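PDB 5H2A: KLLA0C04147p from Kluyveromyces lactis, which probably binds and transfers sterols between membranes, and is represented here by its ankyrin-repeat domain. Local coordinates for residues D87-D92 with D122-D127. Numbering follows the deposited sequence.
Sequences DVNKQD and DCILND
Ile124 carries the contact with its two branches, each meeting a different residue of 87-92. Its CD1 lies 3.6 Å from Asn89 CB, the two side chains crossing at about a right angle, while its CG2 meets the amide end of Gln91 tip to tip, 3.5 Å from Gln91 CD. Beyond CG the Gln91 chain is extended, which brings the amide across, and chi3 (-84°) turns NE2 to 3.1 Å from Leu125 O; a hydrogen bond from NE2 to Gly95 O helps orient the amide. An alanine in place of Gln91 would probably cost the loop that tether to Gly95 and uncover the CG2 methyl of Ile124. Asn89 is held from both ends of its amide, OD1 accepting from Asn121 N and ND2 donating to Asp119 O, so its CB is set against Ile124. Its backbone is positioned in turn by a type I turn, closed by Lys90 N to Asp87 O (2.9 Å), and by an Asx turn in which Asn89 N meets Asp87 OD1 at 2.9 Å, from 59° above the carboxylate plane. Successive loops thus stack side by side, with helices 98-104 and 108-115 between them in sequence, as in the ankyrin-repeat fold.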
# COMPACT_ATOMS: atom_id res chain seq x y z
N ASP A 87 3.69 -1.87 12.67
CA ASP A 87 3.24 -1.79 11.28
C ASP A 87 1.83 -2.36 11.19
O ASP A 87 1.63 -3.57 11.38
CB ASP A 87 4.22 -2.54 10.40
CG ASP A 87 3.80 -2.58 8.95
OD1 ASP A 87 2.79 -1.95 8.57
OD2 ASP A 87 4.51 -3.27 8.19
N VAL A 88 0.86 -1.50 10.88
CA VAL A 88 -0.54 -1.93 10.84
C VAL A 88 -0.79 -2.96 9.74
O VAL A 88 -1.80 -3.67 9.77
CB VAL A 88 -1.43 -0.67 10.69
CG1 VAL A 88 -1.27 -0.03 9.30
CG2 VAL A 88 -2.89 -1.00 10.98
N ASN A 89 0.14 -3.10 8.79
CA ASN A 89 0.04 -4.10 7.74
C ASN A 89 1.00 -5.27 7.93
O ASN A 89 1.23 -6.02 6.97
CB ASN A 89 0.31 -3.45 6.38
CG ASN A 89 -0.61 -2.30 6.11
OD1 ASN A 89 -1.83 -2.45 6.22
ND2 ASN A 89 -0.04 -1.14 5.76
N LYS A 90 1.58 -5.43 9.12
CA LYS A 90 2.43 -6.59 9.42
C LYS A 90 1.73 -7.91 9.13
O LYS A 90 0.59 -8.15 9.56
CB LYS A 90 2.84 -6.53 10.91
CG LYS A 90 3.59 -7.77 11.42
CD LYS A 90 4.95 -7.95 10.75
CE LYS A 90 5.65 -9.22 11.29
NZ LYS A 90 6.96 -9.45 10.62
N GLN A 91 2.42 -8.81 8.43
CA GLN A 91 1.89 -10.14 8.18
C GLN A 91 2.49 -11.14 9.16
O GLN A 91 3.71 -11.15 9.38
CB GLN A 91 2.18 -10.57 6.74
CG GLN A 91 1.41 -9.79 5.69
CD GLN A 91 1.81 -10.22 4.30
OE1 GLN A 91 2.80 -9.74 3.76
NE2 GLN A 91 1.08 -11.18 3.74
N ASP A 92 1.64 -12.00 9.73
CA ASP A 92 2.06 -13.01 10.68
C ASP A 92 2.53 -14.26 9.93
O ASP A 92 2.77 -14.22 8.72
CB ASP A 92 0.93 -13.31 11.69
CG ASP A 92 -0.29 -14.00 11.05
OD1 ASP A 92 -0.22 -14.51 9.90
OD2 ASP A 92 -1.34 -14.06 11.72
N ASP A 122 -5.60 -2.87 2.51
CA ASP A 122 -6.58 -3.94 2.45
C ASP A 122 -6.45 -4.80 1.19
O ASP A 122 -7.39 -5.56 0.89
CB ASP A 122 -8.01 -3.37 2.55
CG ASP A 122 -8.37 -2.46 1.38
OD1 ASP A 122 -7.47 -2.01 0.63
OD2 ASP A 122 -9.58 -2.20 1.20
N CYS A 123 -5.33 -4.70 0.46
CA CYS A 123 -5.09 -5.53 -0.71
C CYS A 123 -4.11 -6.67 -0.45
O CYS A 123 -3.90 -7.51 -1.34
CB CYS A 123 -4.56 -4.67 -1.86
SG CYS A 123 -5.78 -3.46 -2.41
N ILE A 124 -3.54 -6.75 0.74
CA ILE A 124 -2.52 -7.75 1.03
C ILE A 124 -3.12 -9.16 1.02
O ILE A 124 -4.17 -9.41 1.62
CB ILE A 124 -1.84 -7.43 2.38
CG1 ILE A 124 -1.04 -6.13 2.23
CG2 ILE A 124 -0.99 -8.60 2.84
CD1 ILE A 124 -0.56 -5.53 3.53
N LEU A 125 -2.44 -10.08 0.33
CA LEU A 125 -2.85 -11.48 0.28
C LEU A 125 -2.18 -12.26 1.41
O LEU A 125 -0.97 -12.12 1.62
CB LEU A 125 -2.47 -12.11 -1.06
CG LEU A 125 -3.02 -11.40 -2.30
CD1 LEU A 125 -2.62 -12.16 -3.57
CD2 LEU A 125 -4.51 -11.30 -2.18
N ASN A 126 -2.95 -13.08 2.11
CA ASN A 126 -2.32 -13.99 3.06
C ASN A 126 -1.75 -15.19 2.30
O ASN A 126 -1.74 -15.23 1.07
CB ASN A 126 -3.30 -14.38 4.17
CG ASN A 126 -4.51 -15.16 3.66
OD1 ASN A 126 -4.55 -15.63 2.51
ND2 ASN A 126 -5.51 -15.31 4.54
N ASP A 127 -1.24 -16.19 3.04
CA ASP A 127 -0.63 -17.35 2.39
C ASP A 127 -1.65 -18.22 1.66
O ASP A 127 -1.26 -19.03 0.82
CB ASP A 127 0.12 -18.21 3.42
CG ASP A 127 1.33 -17.49 4.02
OD1 ASP A 127 1.67 -16.39 3.54
OD2 ASP A 127 1.94 -18.02 4.97